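Local coordinates for protein short-chain dehydrogenase/reductase SDR (Burkholderia phymatum, PDB 5IG2) that binds NAD and probably catalyses NAD-dependent oxidation or reduction at a CH-OH group of its substrate, at residues T175-L178 / Y179-R183; H274-E278 / L279-P283. All blocks are in the same frame, centred on the assembly; numbering follows the deposited sequence.

Contact 1 of 2, residues T175-L178 / Y179-R183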
# COMPACT_ATOMS: atom_id res chain seq x y z
N THR B 175 -46.11 -16.27 -40.76
CA THR B 175 -44.90 -17.06 -40.94
C THR B 175 -45.23 -18.55 -41.03
O THR B 175 -44.62 -19.27 -41.82
CB THR B 175 -43.91 -16.77 -39.79
OG1 THR B 175 -43.72 -15.35 -39.66
CG2 THR B 175 -42.54 -17.46 -40.04
N GLU B 176 -46.19 -19.01 -40.23
CA GLU B 176 -46.66 -20.38 -40.37
C GLU B 176 -47.20 -20.63 -41.77
O GLU B 176 -46.97 -21.69 -42.36
CB GLU B 176 -47.73 -20.69 -39.32
CG GLU B 176 -47.21 -20.80 -37.89
CD GLU B 176 -48.32 -20.95 -36.86
OE1 GLU B 176 -49.51 -20.85 -37.23
OE2 GLU B 176 -48.00 -21.19 -35.67
N THR B 177 -47.95 -19.66 -42.32
CA THR B 177 -48.48 -19.83 -43.67
C THR B 177 -47.36 -19.82 -44.69
O THR B 177 -47.38 -20.60 -45.65
CB THR B 177 -49.48 -18.73 -44.00
OG1 THR B 177 -50.41 -18.59 -42.92
CG2 THR B 177 -50.23 -19.11 -45.28
N LEU B 178 -46.39 -18.92 -44.51
CA LEU B 178 -45.25 -18.88 -45.42
C LEU B 178 -44.51 -20.21 -45.44
O LEU B 178 -44.03 -20.65 -46.49
CB LEU B 178 -44.30 -17.75 -44.99
CG LEU B 178 -42.99 -17.59 -45.77
CD1 LEU B 178 -43.27 -17.21 -47.22
CD2 LEU B 178 -42.10 -16.54 -45.07
N TYR B 179 -44.43 -20.88 -44.28
CA TYR B 179 -43.79 -22.19 -44.22
C TYR B 179 -44.47 -23.16 -45.18
O TYR B 179 -43.80 -23.88 -45.94
CB TYR B 179 -43.83 -22.73 -42.79
CG TYR B 179 -43.35 -24.17 -42.66
CD1 TYR B 179 -44.23 -25.23 -42.82
CD2 TYR B 179 -42.00 -24.46 -42.40
CE1 TYR B 179 -43.80 -26.54 -42.73
CE2 TYR B 179 -41.56 -25.78 -42.31
CZ TYR B 179 -42.48 -26.81 -42.47
OH TYR B 179 -42.08 -28.13 -42.37
N HIS B 180 -45.80 -23.18 -45.19
CA HIS B 180 -46.51 -24.08 -46.10
C HIS B 180 -46.43 -23.60 -47.54
O HIS B 180 -46.35 -24.41 -48.47
CB HIS B 180 -47.97 -24.21 -45.66
CG HIS B 180 -48.14 -24.88 -44.34
ND1 HIS B 180 -47.68 -26.16 -44.10
CD2 HIS B 180 -48.74 -24.47 -43.20
CE1 HIS B 180 -47.99 -26.50 -42.86
NE2 HIS B 180 -48.63 -25.49 -42.29
N ASP B 181 -46.50 -22.28 -47.75
CA ASP B 181 -46.46 -21.76 -49.12
C ASP B 181 -45.13 -22.06 -49.78
O ASP B 181 -45.07 -22.42 -50.96
CB ASP B 181 -46.71 -20.25 -49.13
CG ASP B 181 -48.13 -19.88 -48.73
OD1 ASP B 181 -48.98 -20.78 -48.57
OD2 ASP B 181 -48.39 -18.66 -48.63
N LEU B 182 -44.03 -21.90 -49.04
CA LEU B 182 -42.72 -22.16 -49.61
C LEU B 182 -42.57 -23.63 -49.97
O LEU B 182 -41.96 -23.98 -50.99
CB LEU B 182 -41.62 -21.70 -48.65
CG LEU B 182 -41.42 -20.18 -48.49
CD1 LEU B 182 -40.51 -19.86 -47.30
CD2 LEU B 182 -40.85 -19.55 -49.77
N ARG B 183 -43.16 -24.52 -49.16
CA ARG B 183 -43.10 -25.93 -49.51
C ARG B 183 -43.98 -26.24 -50.72
O ARG B 183 -43.61 -27.08 -51.55
CB ARG B 183 -43.51 -26.78 -48.30
CG ARG B 183 -42.39 -26.87 -47.27
CD ARG B 183 -42.90 -27.31 -45.93
NE ARG B 183 -43.32 -28.70 -45.92
CZ ARG B 183 -42.48 -29.72 -45.78
NH1 ARG B 183 -41.17 -29.49 -45.66
NH2 ARG B 183 -42.94 -30.97 -45.78
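With CG of L178 lying opposite its own backbone N (chi1 176°) and that of L182 opposite its carbonyl carbon (chi1 -72°), the two branched ends, one turn apart, slant across each other. CG of L178 touches CD1 of L182 at 3.7 Å, and L178 CD1 rests against the CG of L182. Beneath them the amide of L182 donates to the carbonyl O of L178 at 2.8 Å, with a fairly straight N-H...O angle of 165°. The neighbouring pair, T177 and D181, runs side by side in the same direction, the methyl CG2 of T177 lying 3.8 Å from OD2 of D181. Their backbones are joined as well, D181 N to T177 O at 2.8 Å, whereas the bond from H180 N to E176 O is weak at 3.4 Å.

All of this is one stretch of helix 162-185, the crossover of the beta-alpha-beta unit between strands 144-149 and 189-194 in the Rossmann-type fold. L178 and L182 both press on C191 of the second of these strands and on W108 of the second subunit. D181 turns its carboxylate to that subunit too, where the backbone N atoms of S160 and L107 each bond to one oxygen. E176 reaches S157 and R273 of the second subunit through OE1, while OE2 bonds to Y259 of its own chain. Y179 sets CD1 over one face of the H180 imidazole, 3.8 Å above its plane and displaced toward the rim.

Contact 2 of 2, residues H274-E278 / L279-P283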
# COMPACT_ATOMS: atom_id res chain seq x y z
N HIS B 274 -53.86 -22.47 -24.86
CA HIS B 274 -54.34 -23.46 -25.83
C HIS B 274 -55.50 -24.26 -25.27
O HIS B 274 -56.46 -24.56 -25.98
CB HIS B 274 -53.19 -24.37 -26.26
CG HIS B 274 -52.18 -23.69 -27.13
ND1 HIS B 274 -50.96 -24.26 -27.45
CD2 HIS B 274 -52.21 -22.49 -27.76
CE1 HIS B 274 -50.29 -23.43 -28.24
NE2 HIS B 274 -51.02 -22.35 -28.44
N GLU B 275 -55.44 -24.61 -23.98
CA GLU B 275 -56.53 -25.39 -23.42
C GLU B 275 -57.77 -24.54 -23.19
O GLU B 275 -58.89 -25.07 -23.22
CB GLU B 275 -56.11 -26.08 -22.13
CG GLU B 275 -57.13 -27.16 -21.74
CD GLU B 275 -56.77 -27.91 -20.48
OE1 GLU B 275 -55.84 -27.48 -19.76
OE2 GLU B 275 -57.44 -28.94 -20.21
N ASP B 276 -57.61 -23.23 -22.93
CA ASP B 276 -58.76 -22.34 -22.94
C ASP B 276 -59.50 -22.49 -24.26
O ASP B 276 -60.71 -22.73 -24.30
CB ASP B 276 -58.34 -20.87 -22.78
CG ASP B 276 -57.84 -20.52 -21.38
OD1 ASP B 276 -58.05 -21.28 -20.40
OD2 ASP B 276 -57.23 -19.42 -21.29
N ILE B 277 -58.76 -22.35 -25.37
CA ILE B 277 -59.36 -22.41 -26.69
C ILE B 277 -59.97 -23.78 -26.93
O ILE B 277 -61.14 -23.89 -27.33
CB ILE B 277 -58.31 -22.06 -27.77
CG1 ILE B 277 -57.86 -20.61 -27.63
CG2 ILE B 277 -58.86 -22.37 -29.17
CD1 ILE B 277 -56.54 -20.32 -28.34
N GLU B 278 -59.20 -24.83 -26.68
CA GLU B 278 -59.66 -26.19 -26.97
C GLU B 278 -60.88 -26.58 -26.15
O GLU B 278 -61.71 -27.38 -26.61
CB GLU B 278 -58.52 -27.18 -26.72
CG GLU B 278 -57.35 -26.98 -27.68
CD GLU B 278 -56.14 -27.78 -27.27
OE1 GLU B 278 -56.29 -28.67 -26.39
OE2 GLU B 278 -55.05 -27.51 -27.80
N LEU B 279 -61.03 -26.02 -24.95
CA LEU B 279 -62.20 -26.29 -24.12
C LEU B 279 -63.29 -25.24 -24.28
O LEU B 279 -64.35 -25.39 -23.66
CB LEU B 279 -61.78 -26.40 -22.66
CG LEU B 279 -61.82 -27.80 -22.07
CD1 LEU B 279 -61.27 -27.78 -20.65
CD2 LEU B 279 -63.25 -28.33 -22.11
N GLN B 280 -63.08 -24.21 -25.10
CA GLN B 280 -64.03 -23.11 -25.27
C GLN B 280 -64.27 -22.40 -23.94
O GLN B 280 -65.37 -21.92 -23.63
CB GLN B 280 -65.33 -23.59 -25.92
CG GLN B 280 -65.09 -24.25 -27.28
CD GLN B 280 -66.36 -24.76 -27.94
OE1 GLN B 280 -67.40 -24.09 -27.95
NE2 GLN B 280 -66.29 -25.97 -28.49
N ARG B 281 -63.20 -22.33 -23.16
CA ARG B 281 -63.13 -21.80 -21.81
C ARG B 281 -62.84 -20.31 -21.87
O ARG B 281 -62.00 -19.88 -22.66
CB ARG B 281 -61.99 -22.54 -21.09
CG ARG B 281 -62.00 -22.60 -19.62
CD ARG B 281 -61.03 -23.70 -19.19
NE ARG B 281 -59.64 -23.40 -19.51
CZ ARG B 281 -58.62 -24.21 -19.23
NH1 ARG B 281 -58.86 -25.37 -18.62
NH2 ARG B 281 -57.37 -23.87 -19.54
N ASN B 282 -63.51 -19.51 -21.04
CA ASN B 282 -63.18 -18.09 -21.01
C ASN B 282 -61.71 -17.92 -20.63
O ASN B 282 -61.20 -18.66 -19.78
CB ASN B 282 -64.06 -17.34 -20.02
CG ASN B 282 -65.44 -17.05 -20.58
OD1 ASN B 282 -65.75 -17.44 -21.70
ND2 ASN B 282 -66.26 -16.38 -19.80
N PRO B 283 -60.99 -16.98 -21.26
CA PRO B 283 -59.54 -16.90 -21.05
C PRO B 283 -59.18 -16.86 -19.57
O PRO B 283 -59.70 -16.06 -18.80
CB PRO B 283 -59.16 -15.59 -21.77
CG PRO B 283 -60.19 -15.47 -22.88
CD PRO B 283 -61.47 -16.04 -22.29
O HOH W 1 -55.58 -25.88 -17.91
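A Schellman motif ends helix 267-279, and the salt-bridge network of E275, D276 and R281 is built against this C-terminal turn. Q280 takes positive phi (59°), turning the chain so that R281 N donates to D276 O at 2.8 Å; the preceding amide, Q280 N, bonds to I277 O from well above the carbonyl plane.

The same turn brings the R281 side chain back along the helix, and its bend at chi3 (66°) presents the guanidinium side-on to D276. NE and NH2 both bond to the single oxygen OD1, each at 2.8 Å. NE uses the anti lone pair, whereas NH2 comes from above the carboxylate plane; the two planar groups stand 73° apart. With T284 OG1 also bonded to OD1, that oxygen has three partner atoms from two residues, while OD2 lies against CA of P283 at 3.4 Å. E278 OE2, in the same last turn, bonds to ND1 of H274 of the second subunit.

E275 contributes a looser, long salt bridge from OE1 to R281 NH1 at 3.9 Å, and beside it a water bridges E275 OE1 and R281 NH2, donating to OE1 and accepting from NH2 at 3.1 Å.

How the contacts relate
Contact 1 comes first along the chain, on helix 162-185 beside the parallel sheet; contact 2 follows at the end of helix 267-279 and in the loop after it, farther from the chain centre. Their centres lie 26 Å apart and their nearest atoms about 8 Å, so they do not touch within one subunit. Both face the second subunit, and there they are joined: Y179 and H180 of contact 1 pack on N282 and P283 of contact 2 from the neighbouring copy. The loop after helix 267-279 thus packs on helix 162-185 of its partner, tying the two Rossmann-type subunits together. Contact 2 lies away from the cofactor site, whereas the T175 side chain of contact 1 is about 11 Å from the NAD.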